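Local coordinates for probable secreted solute-binding lipoprotein (Streptomyces coelicolor, PDB 3I3V) that probably captures a solute outside the cell and delivers it to a membrane transporter, as extracellular solute-binding proteins of its family generally do, at residues L16-P21 against N44-D49; D31-R34 against G39-I42; W268-G273 against G278-R283; R192-Y195 against G201-G204; Q367-A372 against S392-V397. All blocks are in the same frame, centred on the assembly; numbering follows the deposited sequence.

Interaction 1: L16-P21 against N44-D49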
loop_
_atom_site.group_PDB
_atom_site.type_symbol
_atom_site.label_atom_id
_atom_site.label_comp_id
_atom_site.label_asym_id
_atom_site.label_seq_id
_atom_site.Cartn_x
_atom_site.Cartn_y
_atom_site.Cartn_z
ATOM N N LEU C 16 29.064 -46.785 12.644
ATOM C CA LEU C 16 27.689 -47.269 12.580
ATOM C C LEU C 16 27.458 -48.011 11.275
ATOM O O LEU C 16 28.031 -47.652 10.243
ATOM C CB LEU C 16 26.695 -46.104 12.641
ATOM C CG LEU C 16 26.659 -45.210 13.877
ATOM C CD1 LEU C 16 25.497 -44.241 13.751
ATOM C CD2 LEU C 16 26.511 -46.060 15.133
ATOM N N GLY C 17 26.595 -49.024 11.308
ATOM C CA GLY C 17 26.315 -49.769 10.090
ATOM C C GLY C 17 26.109 -51.257 10.296
ATOM O O GLY C 17 25.523 -51.929 9.452
ATOM N N THR C 18 26.605 -51.779 11.412
ATOM C CA THR C 18 26.447 -53.194 11.719
ATOM C C THR C 18 25.991 -53.427 13.156
ATOM O O THR C 18 24.803 -53.312 13.454
ATOM C CB THR C 18 27.749 -53.975 11.464
ATOM O OG1 THR C 18 28.850 -53.302 12.090
ATOM C CG2 THR C 18 28.000 -54.098 9.964
ATOM N N THR C 19 26.929 -53.725 14.047
ATOM C CA THR C 19 26.607 -54.011 15.445
ATOM C C THR C 19 26.494 -52.800 16.365
ATOM O O THR C 19 25.845 -52.872 17.409
ATOM C CB THR C 19 27.648 -54.969 16.066
ATOM O OG1 THR C 19 28.945 -54.349 16.051
ATOM C CG2 THR C 19 27.702 -56.275 15.278
ATOM N N ALA C 20 27.127 -51.696 15.997
ATOM C CA ALA C 20 27.078 -50.508 16.836
ATOM C C ALA C 20 25.638 -50.049 17.072
ATOM O O ALA C 20 24.794 -50.133 16.184
ATOM C CB ALA C 20 27.885 -49.401 16.192
ATOM N N PRO C 21 25.330 -49.579 18.287
ATOM C CA PRO C 21 23.972 -49.112 18.592
ATOM C C PRO C 21 23.602 -47.930 17.693
ATOM O O PRO C 21 24.427 -47.044 17.440
ATOM C CB PRO C 21 24.067 -48.713 20.064
ATOM C CG PRO C 21 25.122 -49.643 20.595
ATOM C CD PRO C 21 26.161 -49.610 19.503
ATOM N N ASN C 44 29.338 -45.751 2.412
ATOM C CA ASN C 44 29.730 -45.909 3.809
ATOM C C ASN C 44 30.907 -46.851 3.991
ATOM O O ASN C 44 30.919 -47.950 3.442
ATOM C CB ASN C 44 28.564 -46.433 4.654
ATOM C CG ASN C 44 27.582 -45.352 5.031
ATOM O OD1 ASN C 44 27.916 -44.410 5.747
ATOM N ND2 ASN C 44 26.358 -45.479 4.546
ATOM N N LEU C 45 31.906 -46.403 4.747
ATOM C CA LEU C 45 33.059 -47.236 5.067
ATOM C C LEU C 45 32.857 -47.506 6.552
ATOM O O LEU C 45 32.908 -46.589 7.366
ATOM C CB LEU C 45 34.378 -46.488 4.826
ATOM C CG LEU C 45 34.797 -46.232 3.365
ATOM C CD1 LEU C 45 36.072 -45.375 3.334
ATOM C CD2 LEU C 45 35.037 -47.565 2.645
ATOM N N VAL C 46 32.599 -48.757 6.907
ATOM C CA VAL C 46 32.354 -49.081 8.302
ATOM C C VAL C 46 33.544 -49.715 9.000
ATOM O O VAL C 46 34.188 -50.622 8.467
ATOM C CB VAL C 46 31.132 -50.024 8.454
ATOM C CG1 VAL C 46 30.919 -50.372 9.932
ATOM C CG2 VAL C 46 29.888 -49.357 7.879
ATOM N N ASN C 47 33.831 -49.214 10.197
ATOM C CA ASN C 47 34.922 -49.709 11.032
ATOM C C ASN C 47 34.516 -49.527 12.492
ATOM O O ASN C 47 33.710 -48.655 12.809
ATOM C CB ASN C 47 36.215 -48.937 10.751
ATOM C CG ASN C 47 36.942 -49.447 9.527
ATOM O OD1 ASN C 47 37.456 -50.568 9.520
ATOM N ND2 ASN C 47 36.991 -48.634 8.487
ATOM N N GLY C 48 35.084 -50.343 13.376
ATOM C CA GLY C 48 34.741 -50.254 14.780
ATOM C C GLY C 48 35.790 -49.534 15.596
ATOM O O GLY C 48 35.989 -48.333 15.438
ATOM N N ASP C 49 36.460 -50.275 16.471
ATOM C CA ASP C 49 37.494 -49.726 17.336
ATOM C C ASP C 49 38.709 -49.213 16.571
ATOM O O ASP C 49 39.434 -48.344 17.064
ATOM C CB ASP C 49 37.935 -50.788 18.347
ATOM C CG ASP C 49 36.865 -51.077 19.384
ATOM O OD1 ASP C 49 36.974 -52.101 20.095
ATOM O OD2 ASP C 49 35.919 -50.268 19.494
#
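The flat group in this contact is the peptide that joins Leu-16 to Gly-17, and Val-46 lies against it: the two methyls of the valine are on the same side of the peptide plane, near the carbonyl end. Val-46 CG2 comes closest, 3.5 Å from Leu-16 O, and Val-46 CG1 stands at 4.0 Å from the same Leu-16 O; no hydrogen bond crosses between the two segments. CG1 is anti to its own backbone N (chi1 179°), which carries it on to Thr-18, where Thr-18 OG1 is 4.2 Å from Val-46 CG1. The threonine and valine side chains run alongside one another, pointing opposite ways. Between Leu-16 and Thr-18, Gly-17, at phi 143°, presents bare backbone, its CA 4.2 Å from Val-46 CG2. The leucine side chain turns its back on the valine and packs on Ser-23 and Tyr-26 of helix 23-36. Two residues before the valine on the strand, Asn-44 OD1 is hydrogen-bonded to the Tyr-26 hydroxyl. The contact is light van der Waals packing, partly open to solvent. It sets the loop leaving strand 9-14 beside the end of its parallel neighbour 41-46, the arrangement found where strand gives way to helix in the beta-alpha-beta units of a periplasmic-binding-protein lobe.

Interaction 2: D31-R34 against G39-I42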
loop_
_atom_site.group_PDB
_atom_site.type_symbol
_atom_site.label_atom_id
_atom_site.label_comp_id
_atom_site.label_asym_id
_atom_site.label_seq_id
_atom_site.Cartn_x
_atom_site.Cartn_y
_atom_site.Cartn_z
ATOM N N ASP C 31 19.338 -44.090 3.569
ATOM C CA ASP C 31 18.465 -44.409 2.446
ATOM C C ASP C 31 17.398 -43.346 2.264
ATOM O O ASP C 31 16.949 -43.099 1.150
ATOM C CB ASP C 31 17.827 -45.774 2.650
ATOM C CG ASP C 31 18.857 -46.860 2.837
ATOM O OD1 ASP C 31 19.845 -46.874 2.067
ATOM O OD2 ASP C 31 18.681 -47.698 3.746
ATOM N N ARG C 32 17.000 -42.709 3.355
ATOM C CA ARG C 32 16.005 -41.654 3.264
ATOM C C ARG C 32 16.697 -40.468 2.585
ATOM O O ARG C 32 16.135 -39.843 1.685
ATOM C CB ARG C 32 15.492 -41.268 4.657
ATOM C CG ARG C 32 14.153 -40.524 4.659
ATOM C CD ARG C 32 14.258 -39.106 4.091
ATOM N NE ARG C 32 12.948 -38.522 3.777
ATOM C CZ ARG C 32 12.128 -38.978 2.828
ATOM N NH1 ARG C 32 12.476 -40.026 2.096
ATOM N NH2 ARG C 32 10.960 -38.390 2.604
ATOM N N PHE C 33 17.924 -40.173 3.014
ATOM C CA PHE C 33 18.706 -39.082 2.437
ATOM C C PHE C 33 18.847 -39.291 0.936
ATOM O O PHE C 33 18.757 -38.347 0.161
ATOM C CB PHE C 33 20.104 -39.031 3.057
ATOM C CG PHE C 33 21.008 -38.023 2.415
ATOM C CD1 PHE C 33 21.036 -36.715 2.863
ATOM C CD2 PHE C 33 21.802 -38.375 1.333
ATOM C CE1 PHE C 33 21.843 -35.762 2.241
ATOM C CE2 PHE C 33 22.610 -37.430 0.702
ATOM C CZ PHE C 33 22.630 -36.122 1.157
ATOM N N ARG C 34 19.094 -40.531 0.529
ATOM C CA ARG C 34 19.226 -40.834 -0.890
ATOM C C ARG C 34 17.927 -40.506 -1.626
ATOM O O ARG C 34 17.955 -39.861 -2.678
ATOM C CB ARG C 34 19.579 -42.306 -1.088
ATOM C CG ARG C 34 21.064 -42.612 -1.006
ATOM C CD ARG C 34 21.260 -44.101 -0.896
ATOM N NE ARG C 34 22.656 -44.502 -0.956
ATOM C CZ ARG C 34 23.119 -45.631 -0.433
ATOM N NH1 ARG C 34 22.294 -46.456 0.196
ATOM N NH2 ARG C 34 24.401 -45.947 -0.560
ATOM N N GLY C 39 20.489 -37.234 -7.034
ATOM C CA GLY C 39 21.743 -37.016 -7.729
ATOM C C GLY C 39 22.997 -37.071 -6.874
ATOM O O GLY C 39 24.077 -36.700 -7.339
ATOM N N VAL C 40 22.869 -37.532 -5.633
ATOM C CA VAL C 40 24.016 -37.614 -4.732
ATOM C C VAL C 40 24.283 -39.034 -4.231
ATOM O O VAL C 40 23.475 -39.598 -3.495
ATOM C CB VAL C 40 23.827 -36.700 -3.499
ATOM C CG1 VAL C 40 25.030 -36.813 -2.574
ATOM C CG2 VAL C 40 23.630 -35.257 -3.940
ATOM N N LYS C 41 25.417 -39.608 -4.627
ATOM C CA LYS C 41 25.774 -40.949 -4.186
ATOM C C LYS C 41 26.358 -40.890 -2.786
ATOM O O LYS C 41 27.094 -39.964 -2.450
ATOM C CB LYS C 41 26.797 -41.591 -5.128
ATOM C CG LYS C 41 27.461 -42.848 -4.532
ATOM C CD LYS C 41 28.329 -43.629 -5.530
ATOM C CE LYS C 41 27.487 -44.400 -6.545
ATOM N NZ LYS C 41 26.725 -43.499 -7.463
ATOM N N ILE C 42 26.017 -41.878 -1.970
ATOM C CA ILE C 42 26.519 -41.955 -0.605
ATOM C C ILE C 42 27.199 -43.298 -0.417
ATOM O O ILE C 42 26.616 -44.339 -0.722
ATOM C CB ILE C 42 25.371 -41.849 0.443
ATOM C CG1 ILE C 42 24.953 -40.392 0.623
ATOM C CG2 ILE C 42 25.826 -42.427 1.788
ATOM C CD1 ILE C 42 25.932 -39.563 1.423
#
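The last turns of helix 23-36 bring Phe-33 and Arg-34 over Val-40 and Ile-42, where the chain has doubled back into strand 41-46; the nearest CA atoms, those of Arg-34 and Val-40, are 6.9 Å apart. Phe-33 has its CG anti to the backbone N (chi1 174°), which swings the ring toward Val-40 and Ile-42. Val-40 CG1 meets the ring at its edge, 4.1 Å from Phe-33 CE2. Ile-42 arrives at about a right angle to the phenylalanine, its CG1 lying 3.8 Å from Phe-33 CE2. Arg-34 reaches along the flank, its chain stretched out as far as NE, and donates from NH2 to Ile-42 O at 2.7 Å. This bond is short but bent, 139° at the hydrogen, and the oxygen lies 23° out of the guanidinium plane. A second nitrogen, Arg-34 NH1, makes a salt bridge of 3.1 Å to Asp-31 OD1, one helical turn earlier; its hydrogen bond is weak, but it may help hold the guanidinium's rotation. Phe-33 also makes edge-to-face contacts with Phe-306 and Phe-309 of helix 300-310. Helix packed on its following strand in this way is the returning half of a beta-alpha-beta crossover, here built from strand 9-14, helix 23-36 and strand 41-46.

Interaction 3: W268-G273 against G278-R283; sequences WPLADG and GPTVIR
Trp-268 pairs with Thr-280 through both of its backbone polar atoms, a single antiparallel hydrogen-bonded bridge. Trp-268 N donates to Thr-280 O at 2.7 Å, nearly straight at 165°, while the return bond from Thr-280 N to Trp-268 O is longer, 3.2 Å. That carbonyl is also pressed by the neighbouring proline ring, Pro-279 CB being 3.1 Å from Trp-268 O; the peptide before Pro-279 is cis. Trp-268 CB touches the threonine hydroxyl, 3.7 Å from Thr-280 OG1, before the indole departs with CG anti to the backbone N (chi1 -174°). Pro-269 then lays its CD over one face of the indole, 3.6 Å above the plane and toward the rim. Leu-270 turns toward the residues leading into the strand: Leu-270 CD1 is tight against bare backbone, only 3.2 Å from Gly-278 CA, and CD2 also reaches the threonine methyl, Leu-270 CD2 to Thr-280 CG2 being 3.9 Å. From Ala-271 the loop leaves the strand. Thr-280 OG1 is satisfied by Gln-180 of helix 172-182, the helix that also receives the indole through Leu-177 and Ile-181. Strand 280-284 itself runs between strand 122-131, its antiparallel partner, and strand 352-354, its parallel one.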
loop_
_atom_site.group_PDB
_atom_site.type_symbol
_atom_site.label_atom_id
_atom_site.label_comp_id
_atom_site.label_asym_id
_atom_site.label_seq_id
_atom_site.Cartn_x
_atom_site.Cartn_y
_atom_site.Cartn_z
ATOM N N TRP C 268 21.606 -40.918 41.957
ATOM C CA TRP C 268 22.236 -41.524 43.120
ATOM C C TRP C 268 22.062 -40.601 44.334
ATOM O O TRP C 268 22.327 -39.401 44.262
ATOM C CB TRP C 268 23.719 -41.797 42.827
ATOM C CG TRP C 268 24.391 -42.554 43.922
ATOM C CD1 TRP C 268 24.988 -42.031 45.030
ATOM C CD2 TRP C 268 24.446 -43.980 44.071
ATOM N NE1 TRP C 268 25.404 -43.039 45.862
ATOM C CE2 TRP C 268 25.083 -44.244 45.299
ATOM C CE3 TRP C 268 24.013 -45.058 43.289
ATOM C CZ2 TRP C 268 25.301 -45.543 45.764
ATOM C CZ3 TRP C 268 24.232 -46.350 43.751
ATOM C CH2 TRP C 268 24.870 -46.579 44.977
ATOM N N PRO C 269 21.587 -41.152 45.463
ATOM C CA PRO C 269 21.366 -40.382 46.692
ATOM C C PRO C 269 22.537 -39.492 47.069
ATOM O O PRO C 269 23.681 -39.812 46.777
ATOM C CB PRO C 269 21.101 -41.465 47.728
ATOM C CG PRO C 269 20.348 -42.474 46.930
ATOM C CD PRO C 269 21.184 -42.555 45.652
ATOM N N LEU C 270 22.239 -38.377 47.727
ATOM C CA LEU C 270 23.259 -37.424 48.143
ATOM C C LEU C 270 23.600 -37.513 49.626
ATOM O O LEU C 270 22.766 -37.908 50.453
ATOM C CB LEU C 270 22.794 -35.997 47.847
ATOM C CG LEU C 270 22.465 -35.598 46.407
ATOM C CD1 LEU C 270 21.961 -34.184 46.422
ATOM C CD2 LEU C 270 23.690 -35.716 45.502
ATOM N N ALA C 271 24.834 -37.138 49.949
ATOM C CA ALA C 271 25.302 -37.106 51.329
ATOM C C ALA C 271 25.024 -35.666 51.747
ATOM O O ALA C 271 24.709 -34.831 50.896
ATOM C CB ALA C 271 26.792 -37.389 51.390
ATOM N N ASP C 272 25.118 -35.367 53.038
ATOM C CA ASP C 272 24.875 -34.000 53.495
ATOM C C ASP C 272 26.000 -33.123 52.965
ATOM O O ASP C 272 27.170 -33.506 53.027
ATOM C CB ASP C 272 24.836 -33.943 55.023
ATOM N N GLY C 273 25.643 -31.963 52.421
ATOM C CA GLY C 273 26.650 -31.054 51.899
ATOM C C GLY C 273 27.295 -31.447 50.579
ATOM O O GLY C 273 28.485 -31.206 50.365
ATOM N N GLY C 278 21.490 -32.494 43.358
ATOM C CA GLY C 278 21.248 -33.936 43.268
ATOM C C GLY C 278 19.842 -34.474 43.456
ATOM O O GLY C 278 18.916 -33.699 43.666
ATOM N N PRO C 279 19.640 -35.803 43.416
ATOM C CA PRO C 279 20.575 -36.903 43.155
ATOM C C PRO C 279 21.270 -36.833 41.800
ATOM O O PRO C 279 20.737 -36.272 40.834
ATOM C CB PRO C 279 19.688 -38.137 43.297
ATOM C CG PRO C 279 18.683 -37.700 44.307
ATOM C CD PRO C 279 18.326 -36.333 43.803
ATOM N N THR C 280 22.444 -37.447 41.725
ATOM C CA THR C 280 23.260 -37.420 40.518
ATOM C C THR C 280 23.087 -38.546 39.513
ATOM O O THR C 280 22.820 -39.690 39.874
ATOM C CB THR C 280 24.760 -37.385 40.886
ATOM O OG1 THR C 280 25.135 -38.648 41.449
ATOM C CG2 THR C 280 25.047 -36.294 41.912
ATOM N N VAL C 281 23.256 -38.197 38.240
ATOM C CA VAL C 281 23.202 -39.159 37.149
ATOM C C VAL C 281 24.331 -38.771 36.192
ATOM O O VAL C 281 24.631 -37.592 36.029
ATOM C CB VAL C 281 21.852 -39.119 36.366
ATOM C CG1 VAL C 281 20.682 -39.250 37.327
ATOM C CG2 VAL C 281 21.744 -37.846 35.549
ATOM N N ILE C 282 24.969 -39.761 35.577
ATOM C CA ILE C 282 26.047 -39.501 34.625
ATOM C C ILE C 282 25.479 -39.140 33.255
ATOM O O ILE C 282 24.525 -39.754 32.790
ATOM C CB ILE C 282 26.968 -40.743 34.431
ATOM C CG1 ILE C 282 27.791 -40.998 35.688
ATOM C CG2 ILE C 282 27.895 -40.540 33.230
ATOM C CD1 ILE C 282 28.703 -42.218 35.576
ATOM N N ARG C 283 26.061 -38.129 32.624
ATOM C CA ARG C 283 25.657 -37.728 31.287
ATOM C C ARG C 283 26.917 -37.340 30.522
ATOM O O ARG C 283 27.736 -36.561 31.015
ATOM C CB ARG C 283 24.672 -36.550 31.318
ATOM C CG ARG C 283 23.271 -36.915 31.816
ATOM C CD ARG C 283 22.279 -35.753 31.690
ATOM N NE ARG C 283 21.818 -35.521 30.316
ATOM C CZ ARG C 283 21.100 -34.462 29.932
ATOM N NH1 ARG C 283 20.760 -33.529 30.815
ATOM N NH2 ARG C 283 20.718 -34.330 28.664
#

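Interaction 4: R192-Y195 against G201-G204; sequences RHVY and GVRG
Two consecutive helices of the solute-binding-protein fold, joined by a short loop, meet here through Val-202, which stands at the N-cap position of helix 203-217 and packs on Val-194 and His-193 of helix 188-197. Val-202 (chi1 -64°) has CG1 anti to its carbonyl carbon and CG2 wedged between the backbone N and carbonyl carbon, and this rotation spreads the two methyls over different partners. CG1 goes to the histidine: it sits at the edge of the imidazole, near the ring plane, 4.2 Å from His-193 CD2. The ring is brought there by a chi1 of 165°, and its NE2 is hydrogen-bonded to Asp-199 in the connecting loop, which would limit flipping of the imidazole. Arg-203 curls back over its predecessor, both chi2 and chi3 close to +50°, so that Val-202 CB lies 4.1 Å above one face of its guanidinium, offset toward the rim. Val-194 is the buried member of the group, also packed on Leu-186 and Phe-200, whereas His-193 remains exposed. No hydrogen bond links the two segments. The contact rests chiefly on one methyl pair, in which the valine side chains approach at a slant and Val-194 CG2 lies 3.7 Å from Val-202 CG2.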
loop_
_atom_site.group_PDB
_atom_site.type_symbol
_atom_site.label_atom_id
_atom_site.label_comp_id
_atom_site.label_asym_id
_atom_site.label_seq_id
_atom_site.Cartn_x
_atom_site.Cartn_y
_atom_site.Cartn_z
ATOM N N ARG C 192 37.056 -32.992 36.589
ATOM C CA ARG C 192 37.901 -32.914 35.400
ATOM C C ARG C 192 39.372 -32.989 35.819
ATOM O O ARG C 192 40.157 -33.742 35.242
ATOM C CB ARG C 192 37.656 -31.594 34.665
ATOM C CG ARG C 192 37.446 -31.726 33.168
ATOM C CD ARG C 192 35.982 -31.978 32.846
ATOM N NE ARG C 192 35.148 -30.798 33.067
ATOM C CZ ARG C 192 35.160 -29.716 32.295
ATOM N NH1 ARG C 192 35.965 -29.657 31.242
ATOM N NH2 ARG C 192 34.361 -28.691 32.574
ATOM N N HIS C 193 39.735 -32.192 36.821
ATOM C CA HIS C 193 41.104 -32.166 37.332
ATOM C C HIS C 193 41.456 -33.475 38.041
ATOM O O HIS C 193 42.531 -34.037 37.819
ATOM C CB HIS C 193 41.293 -30.990 38.306
ATOM C CG HIS C 193 42.535 -31.093 39.142
ATOM N ND1 HIS C 193 43.801 -31.129 38.598
ATOM C CD2 HIS C 193 42.700 -31.210 40.482
ATOM C CE1 HIS C 193 44.691 -31.265 39.565
ATOM N NE2 HIS C 193 44.049 -31.318 40.718
ATOM N N VAL C 194 40.549 -33.954 38.892
ATOM C CA VAL C 194 40.784 -35.194 39.627
ATOM C C VAL C 194 41.107 -36.366 38.702
ATOM O O VAL C 194 42.143 -37.006 38.858
ATOM C CB VAL C 194 39.564 -35.575 40.511
ATOM C CG1 VAL C 194 39.820 -36.888 41.227
ATOM C CG2 VAL C 194 39.305 -34.489 41.525
ATOM N N TYR C 195 40.241 -36.640 37.731
ATOM C CA TYR C 195 40.462 -37.765 36.827
ATOM C C TYR C 195 41.487 -37.562 35.730
ATOM O O TYR C 195 41.864 -38.520 35.065
ATOM C CB TYR C 195 39.127 -38.227 36.237
ATOM C CG TYR C 195 38.327 -38.960 37.272
ATOM C CD1 TYR C 195 38.578 -40.305 37.538
ATOM C CD2 TYR C 195 37.431 -38.277 38.097
ATOM C CE1 TYR C 195 37.970 -40.949 38.605
ATOM C CE2 TYR C 195 36.822 -38.912 39.170
ATOM C CZ TYR C 195 37.103 -40.246 39.417
ATOM O OH TYR C 195 36.550 -40.869 40.500
ATOM N N GLY C 201 43.480 -36.231 46.355
ATOM C CA GLY C 201 43.720 -35.605 47.640
ATOM C C GLY C 201 42.900 -34.347 47.852
ATOM O O GLY C 201 42.718 -33.924 48.992
ATOM N N VAL C 202 42.422 -33.736 46.769
ATOM C CA VAL C 202 41.606 -32.532 46.876
ATOM C C VAL C 202 40.436 -32.865 47.792
ATOM O O VAL C 202 39.856 -33.945 47.699
ATOM C CB VAL C 202 41.092 -32.071 45.495
ATOM C CG1 VAL C 202 42.272 -31.671 44.621
ATOM C CG2 VAL C 202 40.304 -33.182 44.825
ATOM N N ARG C 203 40.102 -31.933 48.680
ATOM C CA ARG C 203 39.035 -32.126 49.657
ATOM C C ARG C 203 37.762 -32.782 49.132
ATOM O O ARG C 203 37.154 -33.591 49.825
ATOM C CB ARG C 203 38.707 -30.792 50.337
ATOM C CG ARG C 203 39.765 -30.331 51.357
ATOM C CD ARG C 203 41.186 -30.304 50.763
ATOM N NE ARG C 203 41.234 -29.565 49.502
ATOM C CZ ARG C 203 42.309 -29.456 48.724
ATOM N NH1 ARG C 203 43.452 -30.040 49.069
ATOM N NH2 ARG C 203 42.234 -28.763 47.594
ATOM N N GLY C 204 37.367 -32.438 47.912
ATOM C CA GLY C 204 36.166 -33.011 47.329
ATOM C C GLY C 204 36.265 -34.510 47.112
ATOM O O GLY C 204 35.323 -35.247 47.409
#

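Interaction 5: Q367-A372 against S392-V397; sequences QPLITA and SAYRSV
Ala-393 presses its methyl into helix 363-377 just after Ser-392 has opened a type I beta turn, closed by the bond from Arg-395 N to Ser-392 O. The backbones come very near, Pro-368 and Ala-393 having CA atoms 4.7 Å apart, which the small alanine permits. Its methyl lies on the peptide between the two helix residues, with Ala-393 CB 3.5 Å from Leu-369 N, and is flanked by side chains: Pro-368 CB and Leu-369 CD1 are each 3.8 Å from Ala-393 CB. The proline has no N-H to give to the turn before, and the helix is kinked here, beside the alanine. Tyr-394, next along, starts off away from the helix, yet the end of its ring comes back to Leu-369. The leucine, with CG anti to its backbone N (chi1 -160°), sends CD1 to the ring at an oblique angle, 3.9 Å from Tyr-394 CE2, while Leu-369 CD2 lies 4.1 Å from Tyr-394 OH. That buried hydroxyl is satisfied elsewhere, by the backbone O of Tyr-195 in helix 188-197. Farther on, Ser-396 draws alongside Ala-364. The turn thus lies after helix 383-392, against helix 363-377, with the tyrosine also touching Phe-200, Val-361 and Pro-362; Gln-175 of helix 172-182 also packs on Leu-369.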
loop_
_atom_site.group_PDB
_atom_site.type_symbol
_atom_site.label_atom_id
_atom_site.label_comp_id
_atom_site.label_asym_id
_atom_site.label_seq_id
_atom_site.Cartn_x
_atom_site.Cartn_y
_atom_site.Cartn_z
ATOM N N GLN C 367 43.106 -49.103 32.666
ATOM C CA GLN C 367 43.049 -50.469 33.164
ATOM C C GLN C 367 43.379 -50.550 34.655
ATOM O O GLN C 367 42.731 -51.287 35.399
ATOM C CB GLN C 367 44.004 -51.357 32.358
ATOM C CG GLN C 367 43.381 -52.665 31.896
ATOM C CD GLN C 367 42.989 -53.558 33.052
ATOM O OE1 GLN C 367 41.858 -54.046 33.122
ATOM N NE2 GLN C 367 43.926 -53.779 33.970
ATOM N N PRO C 368 44.403 -49.808 35.110
ATOM C CA PRO C 368 44.741 -49.862 36.537
ATOM C C PRO C 368 43.669 -49.216 37.415
ATOM O O PRO C 368 43.517 -49.567 38.579
ATOM C CB PRO C 368 46.073 -49.120 36.610
ATOM C CG PRO C 368 46.675 -49.379 35.250
ATOM C CD PRO C 368 45.487 -49.175 34.340
ATOM N N LEU C 369 42.931 -48.268 36.853
ATOM C CA LEU C 369 41.887 -47.576 37.596
ATOM C C LEU C 369 40.736 -48.547 37.898
ATOM O O LEU C 369 40.034 -48.405 38.897
ATOM C CB LEU C 369 41.394 -46.371 36.787
ATOM C CG LEU C 369 40.652 -45.254 37.527
ATOM C CD1 LEU C 369 41.535 -44.696 38.636
ATOM C CD2 LEU C 369 40.276 -44.149 36.542
ATOM N N ILE C 370 40.553 -49.541 37.034
ATOM C CA ILE C 370 39.514 -50.538 37.233
ATOM C C ILE C 370 39.988 -51.515 38.299
ATOM O O ILE C 370 39.203 -51.964 39.130
ATOM C CB ILE C 370 39.222 -51.321 35.926
ATOM C CG1 ILE C 370 38.328 -50.481 35.011
ATOM C CG2 ILE C 370 38.595 -52.677 36.244
ATOM C CD1 ILE C 370 38.073 -51.120 33.664
ATOM N N THR C 371 41.277 -51.841 38.273
ATOM C CA THR C 371 41.839 -52.771 39.239
ATOM C C THR C 371 41.834 -52.122 40.616
ATOM O O THR C 371 41.641 -52.800 41.630
ATOM C CB THR C 371 43.290 -53.187 38.854
ATOM O OG1 THR C 371 43.293 -53.780 37.548
ATOM C CG2 THR C 371 43.834 -54.212 39.835
ATOM N N ALA C 372 42.045 -50.808 40.648
ATOM C CA ALA C 372 42.045 -50.059 41.902
ATOM C C ALA C 372 40.616 -49.975 42.416
ATOM O O ALA C 372 40.373 -49.920 43.627
ATOM C CB ALA C 372 42.592 -48.652 41.683
ATOM N N SER C 392 47.554 -44.671 42.511
ATOM C CA SER C 392 48.585 -45.544 41.956
ATOM C C SER C 392 48.241 -45.991 40.547
ATOM O O SER C 392 49.103 -46.478 39.809
ATOM C CB SER C 392 48.766 -46.780 42.830
ATOM O OG SER C 392 49.940 -46.674 43.621
ATOM N N ALA C 393 46.976 -45.836 40.179
ATOM C CA ALA C 393 46.532 -46.228 38.856
ATOM C C ALA C 393 47.171 -45.301 37.834
ATOM O O ALA C 393 47.258 -45.627 36.655
ATOM C CB ALA C 393 45.005 -46.154 38.771
ATOM N N TYR C 394 47.632 -44.147 38.306
ATOM C CA TYR C 394 48.261 -43.154 37.444
ATOM C C TYR C 394 49.783 -43.212 37.480
ATOM O O TYR C 394 50.444 -42.270 37.056
ATOM C CB TYR C 394 47.797 -41.754 37.847
ATOM C CG TYR C 394 46.357 -41.467 37.502
ATOM C CD1 TYR C 394 46.030 -40.665 36.411
ATOM C CD2 TYR C 394 45.315 -41.990 38.274
ATOM C CE1 TYR C 394 44.701 -40.383 36.097
ATOM C CE2 TYR C 394 43.981 -41.720 37.971
ATOM C CZ TYR C 394 43.681 -40.916 36.885
ATOM O OH TYR C 394 42.367 -40.640 36.580
ATOM N N ARG C 395 50.335 -44.317 37.974
ATOM C CA ARG C 395 51.785 -44.477 38.067
ATOM C C ARG C 395 52.517 -44.174 36.749
ATOM O O ARG C 395 53.748 -44.113 36.722
ATOM C CB ARG C 395 52.124 -45.890 38.544
ATOM N N SER C 396 51.758 -44.004 35.665
ATOM C CA SER C 396 52.322 -43.685 34.351
ATOM C C SER C 396 51.955 -42.241 33.992
ATOM O O SER C 396 50.792 -41.927 33.712
ATOM C CB SER C 396 51.785 -44.650 33.288
ATOM N N VAL C 397 52.952 -41.361 34.011
ATOM C CA VAL C 397 52.736 -39.954 33.702
ATOM C C VAL C 397 54.070 -39.209 33.639
ATOM O O VAL C 397 54.256 -38.235 34.404
ATOM C CB VAL C 397 51.830 -39.329 34.762
#

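Overall arrangement
Interactions 1 and 2 belong to the same beta-alpha-beta unit: both use strand 41-46, interaction 2 is nested within the loop that interaction 1 closes, and their centres are 18 Å apart. Interactions 3 and 4 lie across the chain's centre from this pair, interaction 3 at 35 Å and interaction 4 at 36 Å from interaction 1, centre to centre, consistent with the two-lobed fold of this family. Interactions 3 and 4 have centres 17 Å apart without touching. Interactions 4 and 5, 15 Å apart between centres, do touch, through a probable hydrogen bond of 2.7 Å between Tyr-394 OH and Tyr-195 O, which ties the C-terminal turn to helix 188-197.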